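Local atomic coordinates of 23S rRNA (guanine(2535)-N(1))-methyltransferase (Streptomyces viridochromogenes, PDB entry 1O9G), a protein that methylates N1 of guanine-2535 in 23S ribosomal RNA with S-adenosyl-L-methionine as methyl donor, and so confers resistance to the orthosomycin antibiotic avilamycin. Residues Y4-R10 with R34-E38; A211-R217 with G233-M239. The protein carries 3 engineered substitutions. All coordinates share one frame; numbering follows the deposited sequence.

Contact 1 of 2, residues Y4-R10 with R34-E38; sequences YRHAVER and RLATE
R34 reaches from its helix between the Y4 ring and the backbone of A7 to R10. From CB, CG leaves anti to the backbone N (chi1 -174°), and the methylenes run on extended, which carries the guanidinium clear of the helix. CG touches both Y4 CE1 and the A7 methyl, R34 CG to A7 CB being 3.7 Å. CD then lies over the tyrosine face, a CH-pi contact of 3.8 Å from R34 CD to the centroid of the Y4 ring. R34 NE and R34 NH2 both donate to A7 O, a side-on grip whose shorter bond, from NH2, is 2.8 Å; the oxygen lies close to the guanidinium plane, and both donors are tilted from the carbonyl plane. CZ completes a cation-pi stack on Y4, the two planes only 4° apart, and R34 NH1 stands above the ring's rim, 3.7 Å from Y4 CE2, while R10 N approaches the other face of the guanidinium, offset toward its rim.

The geometry is that of an N-terminal arm folded back on helix 33-45, and A7, at the centre of an inverse gamma turn, is held at both its N and its O.

One helical turn beyond R34, E38 bends at chi2 and turns its carboxylate to the amides of three successive residues. E38 OE1 takes H6 N on its syn side and A7 N nearly along the C-O axis, the latter at 2.9 Å and almost straight (171°). E38 OE2 accepts R5 N at 2.8 Å and also forms a salt bridge with R42. The carboxylate stands nearly perpendicular to the Y4 ring, whose CD1 edge lies 3.7 Å from E38 OE1.

Contact 2 of 2, residues A211-R217 with G233-M239; sequences AVTDRSR and GTRSAVM. Engineered in segment 233-239: M239 (natural residue Leu).
V212 and V238 face each other as a hydrogen-bonded pair of two antiparallel strands, 209-214 and 235-241, near one edge of a Rossmann-like methyltransferase sheet, where 235-241 is inserted antiparallel between 209-214 and the edge strand 228-232. Their amides and carbonyls bond reciprocally, V238 N to V212 O being 2.9 Å. Each valine puts one methyl between its own backbone N and carbonyl carbon, CG2 in V212 and CG1 in V238, and these two meet at 3.4 Å, tighter than usual van der Waals contact.

On the other face, T213 has OG1 anti to its N (chi1 180°), which swings the hydroxyl across to S236 O. The 2.8 Å bond from T213 OG1 reaches S236 O from above the carbonyl plane, whereas D214 N meets the same oxygen nearly end-on. A211 CB packs against CG of M239, an engineered residue (Leu in the natural sequence) present as selenomethionine.

Past the strand end, R215 is the centre of an inverse gamma turn. Its chain bends at chi2 and chi3, laying CD against the T234 methyl and bringing NH1 over one face of the R235 guanidinium. These like charges lie close, R215 NH1 to R235 NH2 at 3.2 Å, with planes 63° apart. S236, on the face of D214, shares a hydrogen bond with the loop residue S216, S216 OG to S236 OG being 3.1 Å.

In the fold
Contact 1 and contact 2 follow one another along the chain, the first closing before the second opens, and their centres lie about 15 Å apart. They nevertheless touch: L35 of helix 33-45 packs its CD2 on R235 CD of the strand at 3.8 Å. The same helix meets the sheet through I39, which touches both A211 and A237, while R42, the salt-bridge partner of E38, packs on M239. Strand 228-232 is a second connection, with Y4 and L35 touching I232 and A237 bonded through its backbone to L230. Helix 33-45 thus touches both the N-terminal arm and the strand pair, and Y4 also reaches the edge strand directly.

Contact 1 of 2, residues Y4-R10 with R34-E38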
loop_
_atom_site.group_PDB
_atom_site.type_symbol
_atom_site.label_atom_id
_atom_site.label_comp_id
_atom_site.label_asym_id
_atom_site.label_seq_id
_atom_site.Cartn_x
_atom_site.Cartn_y
_atom_site.Cartn_z
ATOM N N TYR A 4 17.847 -1.681 7.069
ATOM C CA TYR A 4 16.972 -2.709 6.518
ATOM C C TYR A 4 17.198 -4.039 7.235
ATOM O O TYR A 4 18.292 -4.583 7.206
ATOM C CB TYR A 4 17.206 -2.881 5.020
ATOM C CG TYR A 4 16.783 -1.691 4.195
ATOM C CD1 TYR A 4 15.444 -1.484 3.874
ATOM C CD2 TYR A 4 17.714 -0.775 3.726
ATOM C CE1 TYR A 4 15.052 -0.398 3.121
ATOM C CE2 TYR A 4 17.324 0.319 2.972
ATOM C CZ TYR A 4 15.990 0.495 2.666
ATOM O OH TYR A 4 15.584 1.567 1.908
ATOM N N ARG A 5 16.153 -4.520 7.899
ATOM C CA ARG A 5 16.151 -5.781 8.623
ATOM C C ARG A 5 15.731 -6.956 7.739
ATOM O O ARG A 5 16.165 -8.085 7.942
ATOM C CB ARG A 5 15.194 -5.658 9.813
ATOM C CG ARG A 5 15.409 -6.665 10.905
ATOM C CD ARG A 5 14.439 -6.531 12.054
ATOM N NE ARG A 5 14.602 -5.247 12.734
ATOM C CZ ARG A 5 13.606 -4.454 13.119
ATOM N NH1 ARG A 5 12.334 -4.792 12.929
ATOM N NH2 ARG A 5 13.877 -3.307 13.725
ATOM N N HIS A 6 14.886 -6.677 6.748
ATOM C CA HIS A 6 14.242 -7.707 5.930
ATOM C C HIS A 6 14.670 -7.611 4.491
ATOM O O HIS A 6 15.021 -8.614 3.874
ATOM C CB HIS A 6 12.723 -7.569 6.024
ATOM C CG HIS A 6 12.196 -7.875 7.379
ATOM N ND1 HIS A 6 11.985 -6.898 8.325
ATOM C CD2 HIS A 6 11.856 -9.049 7.961
ATOM C CE1 HIS A 6 11.554 -7.458 9.440
ATOM N NE2 HIS A 6 11.461 -8.762 9.244
ATOM N N ALA A 7 14.608 -6.394 3.960
ATOM C CA ALA A 7 15.093 -6.082 2.633
ATOM C C ALA A 7 16.588 -5.767 2.733
ATOM O O ALA A 7 17.008 -4.646 2.462
ATOM C CB ALA A 7 14.299 -4.885 2.051
ATOM N N VAL A 8 17.375 -6.775 3.118
ATOM C CA VAL A 8 18.784 -6.616 3.496
ATOM C C VAL A 8 19.687 -6.427 2.277
ATOM O O VAL A 8 20.619 -5.622 2.308
ATOM C CB VAL A 8 19.282 -7.841 4.314
ATOM C CG1 VAL A 8 20.790 -7.757 4.587
ATOM C CG2 VAL A 8 18.499 -7.964 5.614
ATOM N N GLU A 9 19.417 -7.173 1.212
ATOM C CA GLU A 9 20.136 -6.999 -0.044
ATOM C C GLU A 9 19.239 -6.270 -1.038
ATOM O O GLU A 9 18.062 -6.611 -1.184
ATOM C CB GLU A 9 20.589 -8.353 -0.595
ATOM C CG GLU A 9 21.755 -8.957 0.178
ATOM C CD GLU A 9 21.502 -10.390 0.610
ATOM O OE1 GLU A 9 21.388 -11.268 -0.271
ATOM O OE2 GLU A 9 21.425 -10.640 1.832
ATOM N N ARG A 10 19.794 -5.255 -1.698
ATOM C CA ARG A 10 19.046 -4.461 -2.672
ATOM C C ARG A 10 18.646 -5.339 -3.855
ATOM O O ARG A 10 19.500 -5.872 -4.569
ATOM C CB ARG A 10 19.866 -3.259 -3.149
ATOM C CG ARG A 10 19.091 -2.277 -4.024
ATOM C CD ARG A 10 19.488 -0.815 -3.838
ATOM N NE ARG A 10 20.915 -0.579 -4.072
ATOM C CZ ARG A 10 21.463 0.607 -4.353
ATOM N NH1 ARG A 10 20.717 1.705 -4.449
ATOM N NH2 ARG A 10 22.776 0.695 -4.544
ATOM N N ARG A 34 11.772 -1.032 -2.158
ATOM C CA ARG A 34 12.524 -1.616 -1.058
ATOM C C ARG A 34 11.961 -1.210 0.305
ATOM O O ARG A 34 11.874 -2.023 1.227
ATOM C CB ARG A 34 13.993 -1.235 -1.161
ATOM C CG ARG A 34 14.864 -1.912 -0.150
ATOM C CD ARG A 34 16.311 -1.561 -0.265
ATOM N NE ARG A 34 17.133 -2.506 0.478
ATOM C CZ ARG A 34 18.439 -2.361 0.665
ATOM N NH1 ARG A 34 19.080 -1.309 0.164
ATOM N NH2 ARG A 34 19.118 -3.268 1.353
ATOM N N LEU A 35 11.594 0.046 0.439
ATOM C CA LEU A 35 11.033 0.536 1.678
ATOM C C LEU A 35 9.645 -0.062 1.885
ATOM O O LEU A 35 9.256 -0.379 3.011
ATOM C CB LEU A 35 10.999 2.065 1.693
ATOM C CG LEU A 35 10.482 2.710 2.960
ATOM C CD1 LEU A 35 11.252 2.214 4.183
ATOM C CD2 LEU A 35 10.570 4.217 2.870
ATOM N N ALA A 36 8.880 -0.196 0.815
ATOM C CA ALA A 36 7.541 -0.804 0.939
ATOM C C ALA A 36 7.618 -2.205 1.526
ATOM O O ALA A 36 6.887 -2.546 2.469
ATOM C CB ALA A 36 6.838 -0.843 -0.393
ATOM N N THR A 37 8.517 -3.010 0.995
ATOM C CA THR A 37 8.618 -4.398 1.440
ATOM C C THR A 37 9.216 -4.467 2.861
ATOM O O THR A 37 8.819 -5.306 3.645
ATOM C CB THR A 37 9.355 -5.250 0.422
ATOM O OG1 THR A 37 9.315 -6.613 0.856
ATOM C CG2 THR A 37 10.794 -4.906 0.312
ATOM N N GLU A 38 10.105 -3.541 3.210
ATOM C CA GLU A 38 10.665 -3.472 4.559
ATOM C C GLU A 38 9.564 -3.190 5.581
ATOM O O GLU A 38 9.463 -3.862 6.593
ATOM C CB GLU A 38 11.763 -2.406 4.641
ATOM C CG GLU A 38 12.373 -2.212 6.025
ATOM C CD GLU A 38 13.263 -3.353 6.493
ATOM O OE1 GLU A 38 13.709 -4.170 5.669
ATOM O OE2 GLU A 38 13.547 -3.423 7.709
#

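Contact 2 of 2, residues A211-R217 with G233-M239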
loop_
_atom_site.group_PDB
_atom_site.type_symbol
_atom_site.label_atom_id
_atom_site.label_comp_id
_atom_site.label_asym_id
_atom_site.label_seq_id
_atom_site.Cartn_x
_atom_site.Cartn_y
_atom_site.Cartn_z
ATOM N N ALA A 211 0.369 0.638 10.085
ATOM C CA ALA A 211 1.684 1.183 9.702
ATOM C C ALA A 211 1.416 2.408 8.817
ATOM O O ALA A 211 0.758 2.323 7.788
ATOM C CB ALA A 211 2.480 0.186 8.956
ATOM N N VAL A 212 1.942 3.545 9.247
ATOM C CA VAL A 212 1.853 4.784 8.481
ATOM C C VAL A 212 3.238 5.351 8.216
ATOM O O VAL A 212 4.136 5.252 9.043
ATOM C CB VAL A 212 0.955 5.805 9.193
ATOM C CG1 VAL A 212 -0.430 5.227 9.442
ATOM C CG2 VAL A 212 1.527 6.230 10.498
ATOM N N THR A 213 3.393 5.961 7.057
ATOM C CA THR A 213 4.648 6.564 6.647
ATOM C C THR A 213 4.406 7.976 6.105
ATOM O O THR A 213 3.320 8.302 5.617
ATOM C CB THR A 213 5.385 5.623 5.660
ATOM O OG1 THR A 213 6.617 6.205 5.251
ATOM C CG2 THR A 213 4.591 5.372 4.391
ATOM N N ASP A 214 5.416 8.824 6.244
ATOM C CA ASP A 214 5.333 10.262 5.930
ATOM C C ASP A 214 6.734 10.751 5.597
ATOM O O ASP A 214 7.719 10.091 5.910
ATOM C CB ASP A 214 4.821 11.011 7.168
ATOM C CG ASP A 214 4.082 12.312 6.860
ATOM O OD1 ASP A 214 4.240 12.916 5.771
ATOM O OD2 ASP A 214 3.318 12.823 7.706
ATOM N N ARG A 215 6.809 11.920 4.979
ATOM C CA ARG A 215 8.055 12.648 4.839
ATOM C C ARG A 215 8.272 13.411 6.136
ATOM O O ARG A 215 7.860 14.567 6.283
ATOM C CB ARG A 215 7.975 13.608 3.657
ATOM C CG ARG A 215 9.292 14.261 3.289
ATOM C CD ARG A 215 10.127 13.431 2.326
ATOM N NE ARG A 215 9.442 13.170 1.055
ATOM C CZ ARG A 215 9.668 12.117 0.265
ATOM N NH1 ARG A 215 10.569 11.193 0.597
ATOM N NH2 ARG A 215 8.994 11.989 -0.877
ATOM N N SER A 216 8.890 12.742 7.096
ATOM C CA SER A 216 9.229 13.381 8.356
ATOM C C SER A 216 10.304 12.611 9.096
ATOM O O SER A 216 10.733 11.552 8.667
ATOM C CB SER A 216 8.003 13.525 9.236
ATOM O OG SER A 216 7.717 12.300 9.842
ATOM N N ARG A 217 10.762 13.182 10.201
ATOM C CA ARG A 217 11.794 12.547 11.007
ATOM C C ARG A 217 11.158 11.579 12.002
ATOM O O ARG A 217 11.775 10.582 12.377
ATOM C CB ARG A 217 12.645 13.602 11.733
ATOM C CG ARG A 217 13.160 14.764 10.860
ATOM C CD ARG A 217 13.506 14.424 9.402
ATOM N NE ARG A 217 14.822 13.790 9.266
ATOM C CZ ARG A 217 15.102 12.749 8.475
ATOM N NH1 ARG A 217 14.165 12.173 7.725
ATOM N NH2 ARG A 217 16.342 12.273 8.434
ATOM N N GLY A 233 16.155 7.375 4.564
ATOM C CA GLY A 233 16.205 8.555 3.721
ATOM C C GLY A 233 15.433 9.709 4.352
ATOM O O GLY A 233 15.570 9.988 5.585
ATOM N N THR A 234 14.578 10.337 3.527
ATOM C CA THR A 234 13.737 11.447 3.978
ATOM C C THR A 234 12.384 10.985 4.571
ATOM O O THR A 234 11.541 11.816 4.914
ATOM C CB THR A 234 13.490 12.426 2.802
ATOM O OG1 THR A 234 14.634 12.464 1.936
ATOM C CG2 THR A 234 13.375 13.864 3.290
ATOM N N ARG A 235 12.183 9.673 4.698
ATOM C CA ARG A 235 10.903 9.125 5.144
ATOM C C ARG A 235 11.010 8.447 6.522
ATOM O O ARG A 235 12.036 7.900 6.865
ATOM C CB ARG A 235 10.401 8.097 4.138
ATOM C CG ARG A 235 9.670 8.672 2.913
ATOM C CD ARG A 235 8.952 7.589 2.110
ATOM N NE ARG A 235 8.344 8.059 0.855
ATOM C CZ ARG A 235 9.021 8.277 -0.256
ATOM N NH1 ARG A 235 8.396 8.687 -1.359
ATOM N NH2 ARG A 235 10.340 8.098 -0.284
ATOM N N SER A 236 9.949 8.528 7.320
ATOM C CA SER A 236 9.833 7.716 8.512
ATOM C C SER A 236 8.533 6.913 8.467
ATOM O O SER A 236 7.636 7.197 7.689
ATOM C CB SER A 236 9.896 8.560 9.782
ATOM O OG SER A 236 8.782 9.415 9.880
ATOM N N ALA A 237 8.469 5.890 9.293
ATOM C CA ALA A 237 7.262 5.114 9.487
ATOM C C ALA A 237 7.081 4.829 10.959
ATOM O O ALA A 237 8.041 4.837 11.719
ATOM C CB ALA A 237 7.326 3.838 8.695
ATOM N N VAL A 238 5.833 4.588 11.339
ATOM C CA VAL A 238 5.488 4.177 12.691
ATOM C C VAL A 238 4.404 3.108 12.565
ATOM O O VAL A 238 3.595 3.151 11.659
ATOM C CB VAL A 238 5.035 5.380 13.559
ATOM C CG1 VAL A 238 3.745 5.987 13.052
ATOM C CG2 VAL A 238 4.935 4.954 15.015
HETATM N N MSE A 239 4.456 2.148 13.492
HETATM C CA MSE A 239 3.441 1.104 13.555
HETATM C C MSE A 239 2.844 1.060 14.942
HETATM O O MSE A 239 3.552 1.161 15.910
HETATM C CB MSE A 239 4.081 -0.264 13.315
HETATM C CG MSE A 239 4.821 -0.416 12.026
HETATM SE SE MSE A 239 5.578 -2.180 11.866
HETATM C CE MSE A 239 5.667 -2.688 13.778
HETATM O O HOH W 1 13.490 9.841 8.810
HETATM O O HOH W 2 12.417 14.366 6.316
#